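Side-chain contacts in prenylcyclase (Actinoplanes teichomyceticus, PDB 6IJ1), which probably cyclises or transfers prenyl chains, in the manner of terpenoid cyclases: residues L181-Q184 with E189-A192; P198-A203 with S245-A250; E207-A210 with G214-P217. One frame throughout, in Å; residues are numbered along the deposited sequence.

Contact 1: L181-Q184 with E189-A192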
# COMPACT_ATOMS: atom_id res chain seq x y z
N LEU A 181 -11.88 -12.54 0.03
CA LEU A 181 -13.30 -12.34 0.33
C LEU A 181 -13.68 -12.92 1.68
O LEU A 181 -14.44 -12.29 2.42
CB LEU A 181 -14.15 -13.00 -0.77
CG LEU A 181 -14.05 -12.26 -2.10
CD1 LEU A 181 -14.78 -13.13 -3.17
CD2 LEU A 181 -14.73 -10.88 -2.09
N ARG A 182 -13.11 -14.10 2.05
CA ARG A 182 -13.45 -14.69 3.34
C ARG A 182 -12.90 -13.86 4.51
O ARG A 182 -13.43 -13.95 5.64
CB ARG A 182 -12.90 -16.12 3.44
CG ARG A 182 -13.79 -17.13 2.71
CD ARG A 182 -13.35 -18.58 3.03
NE ARG A 182 -12.01 -18.84 2.52
CZ ARG A 182 -11.75 -19.27 1.29
NH1 ARG A 182 -12.74 -19.52 0.44
NH2 ARG A 182 -10.49 -19.46 0.91
N ALA A 183 -11.89 -13.01 4.28
CA ALA A 183 -11.34 -12.21 5.35
C ALA A 183 -12.10 -10.90 5.60
O ALA A 183 -11.76 -10.15 6.55
CB ALA A 183 -9.87 -11.92 5.03
N GLN A 184 -13.09 -10.55 4.79
CA GLN A 184 -13.84 -9.33 5.02
C GLN A 184 -14.64 -9.45 6.31
O GLN A 184 -15.24 -10.49 6.57
CB GLN A 184 -14.81 -9.04 3.85
CG GLN A 184 -15.43 -7.68 3.92
CD GLN A 184 -16.36 -7.39 2.75
OE1 GLN A 184 -16.82 -8.34 2.06
NE2 GLN A 184 -16.61 -6.12 2.49
N GLU A 189 -15.31 -3.85 6.40
CA GLU A 189 -13.91 -3.57 6.19
C GLU A 189 -13.05 -4.81 6.21
O GLU A 189 -13.42 -5.88 6.69
CB GLU A 189 -13.40 -2.60 7.28
CG GLU A 189 -13.01 -3.21 8.59
CD GLU A 189 -14.17 -3.44 9.55
OE1 GLU A 189 -15.35 -3.66 9.12
OE2 GLU A 189 -13.87 -3.41 10.77
N TRP A 190 -11.81 -4.63 5.73
CA TRP A 190 -10.81 -5.66 5.90
C TRP A 190 -9.78 -5.20 6.90
O TRP A 190 -9.38 -4.04 6.87
CB TRP A 190 -10.08 -5.96 4.60
CG TRP A 190 -10.84 -6.82 3.59
CD1 TRP A 190 -10.70 -8.17 3.46
CD2 TRP A 190 -11.79 -6.41 2.58
NE1 TRP A 190 -11.49 -8.64 2.44
CE2 TRP A 190 -12.19 -7.60 1.89
CE3 TRP A 190 -12.40 -5.19 2.26
CZ2 TRP A 190 -13.10 -7.60 0.85
CZ3 TRP A 190 -13.29 -5.17 1.16
CH2 TRP A 190 -13.64 -6.38 0.49
N PRO A 191 -9.26 -6.10 7.71
CA PRO A 191 -8.19 -5.75 8.62
C PRO A 191 -6.84 -5.73 7.90
O PRO A 191 -6.70 -6.25 6.80
CB PRO A 191 -8.25 -6.91 9.62
CG PRO A 191 -8.58 -8.07 8.74
CD PRO A 191 -9.65 -7.53 7.82
N ALA A 192 -5.85 -5.10 8.54
CA ALA A 192 -4.50 -4.99 7.99
C ALA A 192 -3.54 -5.59 9.02
O ALA A 192 -3.80 -5.52 10.22
CB ALA A 192 -4.08 -3.53 7.75
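Q184 lies flat over one face of the W190 indole, and this stack carries the contact. The Q184 side chain runs extended, with CG anti to its own backbone N (chi1 -170°), and this sends it out across the ring. CB starts beside the NE1-CE2 bond, 3.6 Å from W190 CE2. CG then sits almost straight above the six-membered ring, 3.8 Å from its centroid, as a CH-pi contact. The amide follows, its plane only 7° from that of the indole, with Q184 NE2 3.6 Å from W190 CH2.

A183 CB makes a small apolar contact with W190 CD1 at 4.1 Å. Apart from the ring, A183 O rests 3.6 Å from P191 CD.

No hydrogen bond crosses between the two segments. Q184 N and W190 NE1 are 3.4 Å apart, but both are donors. The indole NE1 is bonded instead to the carbonyl O of L180, which helps to fix the turn of the ring. Q184 NE2 is held by the carbonyl oxygens of G188 and A218, so the amide is kept flat at its far end. With an alanine in place of this tryptophan, the Q184 side chain would probably lose its stacking surface and the L180 carbonyl its indole donor.

Beyond the stack, W190 packs on A205 and L209 of helix 198-209 and on A222 of helix 216-229. Q184, G188 and W190 are spaced as in the Q-x-x-x-G-x-W part of the QW motif of triterpene cyclases. In that motif the glutamine stacks on the tryptophan, and the pair ties the end of one helix to its neighbours, as Q184 does here through A218.

Contact 2: P198-A203 with S245-A250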
# COMPACT_ATOMS: atom_id res chain seq x y z
N PRO A 198 -7.36 0.45 9.01
CA PRO A 198 -7.99 -0.56 8.15
C PRO A 198 -8.49 0.03 6.85
O PRO A 198 -8.80 -0.75 5.92
CB PRO A 198 -9.14 -1.08 9.01
CG PRO A 198 -9.49 0.08 9.92
CD PRO A 198 -8.10 0.67 10.25
N GLU A 199 -8.56 1.37 6.74
CA GLU A 199 -8.82 1.94 5.43
C GLU A 199 -7.82 1.49 4.38
O GLU A 199 -8.16 1.47 3.19
CB GLU A 199 -8.80 3.48 5.52
CG GLU A 199 -9.97 4.11 6.37
CD GLU A 199 -9.74 4.04 7.88
OE1 GLU A 199 -8.75 3.49 8.38
OE2 GLU A 199 -10.67 4.54 8.59
N LEU A 200 -6.57 1.20 4.75
CA LEU A 200 -5.59 0.80 3.75
C LEU A 200 -5.93 -0.55 3.17
O LEU A 200 -6.05 -0.65 1.93
CB LEU A 200 -4.20 0.83 4.41
CG LEU A 200 -2.99 0.38 3.59
CD1 LEU A 200 -2.89 -1.22 3.31
CD2 LEU A 200 -2.86 1.16 2.30
N SER A 201 -6.13 -1.58 4.01
CA SER A 201 -6.47 -2.90 3.46
C SER A 201 -7.79 -2.84 2.72
O SER A 201 -7.96 -3.46 1.67
CB SER A 201 -6.52 -3.92 4.60
OG SER A 201 -7.13 -3.30 5.78
N THR A 202 -8.74 -2.04 3.23
CA THR A 202 -10.07 -1.98 2.60
C THR A 202 -10.01 -1.36 1.22
O THR A 202 -10.63 -1.87 0.24
CB THR A 202 -11.05 -1.24 3.53
OG1 THR A 202 -11.07 -1.94 4.76
CG2 THR A 202 -12.47 -1.17 2.93
N ALA A 203 -9.31 -0.22 1.09
CA ALA A 203 -9.22 0.44 -0.21
C ALA A 203 -8.49 -0.41 -1.23
O ALA A 203 -8.93 -0.52 -2.37
CB ALA A 203 -8.51 1.81 -0.08
N SER A 245 -6.66 12.28 9.28
CA SER A 245 -5.48 11.63 8.68
C SER A 245 -5.57 11.76 7.16
O SER A 245 -6.53 11.28 6.60
CB SER A 245 -5.44 10.17 9.06
OG SER A 245 -4.55 9.45 8.23
N PRO A 246 -4.66 12.48 6.48
CA PRO A 246 -4.71 12.55 5.03
C PRO A 246 -4.67 11.12 4.46
O PRO A 246 -5.39 10.85 3.55
CB PRO A 246 -3.44 13.33 4.68
CG PRO A 246 -3.20 14.19 5.89
CD PRO A 246 -3.61 13.32 7.06
N PHE A 247 -3.84 10.25 5.03
CA PHE A 247 -3.76 8.87 4.51
C PHE A 247 -5.10 8.16 4.63
O PHE A 247 -5.61 7.60 3.63
CB PHE A 247 -2.66 8.19 5.34
CG PHE A 247 -2.28 6.80 4.92
CD1 PHE A 247 -1.58 6.61 3.71
CD2 PHE A 247 -2.56 5.74 5.72
CE1 PHE A 247 -1.14 5.31 3.38
CE2 PHE A 247 -2.11 4.40 5.39
CZ PHE A 247 -1.41 4.22 4.22
N ALA A 248 -5.67 8.14 5.84
CA ALA A 248 -6.92 7.38 6.01
C ALA A 248 -8.06 8.03 5.25
O ALA A 248 -8.98 7.31 4.80
CB ALA A 248 -7.26 7.28 7.50
N THR A 249 -8.06 9.37 5.15
CA THR A 249 -9.13 10.06 4.41
C THR A 249 -9.07 9.68 2.93
O THR A 249 -10.10 9.40 2.30
CB THR A 249 -8.96 11.58 4.61
OG1 THR A 249 -9.09 11.83 5.99
CG2 THR A 249 -10.09 12.36 3.91
N ALA A 250 -7.87 9.70 2.34
CA ALA A 250 -7.71 9.33 0.94
C ALA A 250 -8.12 7.88 0.69
O ALA A 250 -8.82 7.59 -0.31
CB ALA A 250 -6.23 9.52 0.55
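E199 meets A248 along most of its length. Its CB lies 3.9 Å from the A248 carbonyl O, and CG is a little closer to the same atom at 3.7 Å. The chain then bends at chi2 (79°), which brings the carboxylate over the alanine methyl. CD is 4.1 Å from A248 CB, and OE1 skirts the same carbon. OE2 forms a salt bridge with R229, so the buried acid has its charge partner outside the two helices.

The next residue adds an apolar touch. L200 CD2 reaches the far end of the F247 ring, 3.9 Å from CZ, at an oblique approach. F247 also meets the ring of W195.

The start of the second helix is capped. S245 OG accepts from A248 N in a nearly straight bond (174°). The carbonyl O of S245 takes both T249 N and T249 OG1, which arrive from opposite faces of its plane.

The contact joins the first turns of helices 198-209 and 246-256 in the interior. L251 of the latter extends the packing on E199, L200 and A203. Helix 216-229 lies against E199 through W225, and helix 327-341 packs on P246 and F247.

Contact 3: E207-A210 with G214-P217. With IMD (imidazole), chain B.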
# COMPACT_ATOMS: atom_id res chain seq x y z
N GLU A 207 -10.29 -1.99 -4.74
CA GLU A 207 -9.74 -1.68 -6.04
C GLU A 207 -9.23 -2.95 -6.73
O GLU A 207 -9.44 -3.13 -7.94
CB GLU A 207 -8.60 -0.66 -5.88
CG GLU A 207 -9.19 0.72 -5.46
CD GLU A 207 -8.16 1.80 -5.35
OE1 GLU A 207 -6.95 1.49 -5.46
OE2 GLU A 207 -8.54 2.95 -5.13
N SER A 208 -8.58 -3.85 -5.98
CA SER A 208 -8.15 -5.12 -6.57
C SER A 208 -9.32 -5.95 -7.04
O SER A 208 -9.23 -6.58 -8.11
CB SER A 208 -7.37 -5.91 -5.54
OG SER A 208 -6.05 -5.29 -5.40
N LEU A 209 -10.39 -6.01 -6.22
CA LEU A 209 -11.53 -6.89 -6.50
C LEU A 209 -12.40 -6.32 -7.59
O LEU A 209 -13.21 -7.08 -8.18
CB LEU A 209 -12.34 -7.12 -5.22
CG LEU A 209 -11.78 -7.96 -4.03
CD1 LEU A 209 -12.45 -7.75 -2.67
CD2 LEU A 209 -11.76 -9.48 -4.31
N ALA A 210 -12.27 -5.04 -7.91
CA ALA A 210 -13.10 -4.45 -8.97
C ALA A 210 -12.78 -5.08 -10.30
O ALA A 210 -13.57 -4.97 -11.23
CB ALA A 210 -12.88 -2.96 -9.03
N GLY A 214 -18.02 -11.42 -9.40
CA GLY A 214 -18.43 -12.03 -8.16
C GLY A 214 -18.07 -11.27 -6.88
O GLY A 214 -18.39 -11.74 -5.77
N THR A 215 -17.49 -10.09 -7.00
CA THR A 215 -17.03 -9.36 -5.82
C THR A 215 -17.85 -8.12 -5.57
O THR A 215 -17.54 -7.35 -4.64
CB THR A 215 -15.55 -8.98 -5.98
OG1 THR A 215 -15.45 -7.97 -7.00
CG2 THR A 215 -14.67 -10.18 -6.29
N GLU A 216 -18.93 -7.89 -6.35
CA GLU A 216 -19.70 -6.67 -6.13
C GLU A 216 -20.34 -6.61 -4.73
O GLU A 216 -20.34 -5.51 -4.13
CB GLU A 216 -20.81 -6.49 -7.20
CG GLU A 216 -20.25 -6.55 -8.60
CD GLU A 216 -20.18 -7.99 -9.19
OE1 GLU A 216 -20.22 -8.98 -8.39
OE2 GLU A 216 -20.08 -8.13 -10.45
N PRO A 217 -20.89 -7.68 -4.14
CA PRO A 217 -21.44 -7.56 -2.79
C PRO A 217 -20.37 -7.08 -1.79
O PRO A 217 -20.65 -6.22 -1.01
CB PRO A 217 -21.93 -8.98 -2.50
CG PRO A 217 -22.23 -9.53 -3.88
CD PRO A 217 -21.13 -8.98 -4.76
N1 IMD B . -4.98 -2.43 -5.43
C2 IMD B . -4.78 -1.07 -5.38
N3 IMD B . -3.44 -0.85 -5.29
C4 IMD B . -2.83 -2.06 -5.32
C5 IMD B . -3.76 -3.08 -5.41
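L209 and T215 are the closest backbone pair, with CA atoms 6.1 Å apart where helix 198-209 runs out and the chain turns toward helix 216-229. One hydrogen bond crosses the gap: T215 OG1 donates to the carbonyl O of L209 at 2.7 Å. The donor stands well above the carbonyl plane, 54° out of it. At chi1 70° the threonine OG1 lies between its backbone N and carbonyl carbon, and CG2 is turned toward the leucine. T215 CG2 meets L209 CD2 at 3.6 Å, and T215 CB packs on L209 CB at 3.8 Å. One threonine thus grips both the carbonyl and the side chain of L209. R219 NE can donate to this OG1, while V212 O is a second nearby acceptor that would compete with L209 O for its one proton.

An imidazole, probably from the crystallisation liquor, lies beside helix 198-209. Its N1 makes a weak, bent hydrogen bond to S208 OG at 3.1 Å, and its C2 is 3.4 Å from E207 OE1. S208 OG also lies within bonding distance of the carbonyl oxygens of A162 and L204, which would share its one proton, while E207 OE1 pairs with R254.

The contact closes the short connection between helices 198-209 and 216-229. L209 also packs against V177, L180 and L181 of helix 173-182.

Along the chain contact 1 comes first. Contact 2 then opens, and contact 3 falls wholly between its two segments. Helix 198-209 joins all three: its first turns serve contact 2, its last turn serves contact 3, and both ends touch contact 1. Centres of contacts 1 and 2 are about 14 Å apart, bridged by W190 O with S201 OG and W190 N with T202 OG1. Contacts 1 and 3, about 12 Å apart, meet where L209 CD1 packs on W190 and L181. Contacts 2 and 3 are about 18 Å apart. The QW-type stack thus ties successive helices together, consistent with the helical-repeat architecture of terpenoid cyclases.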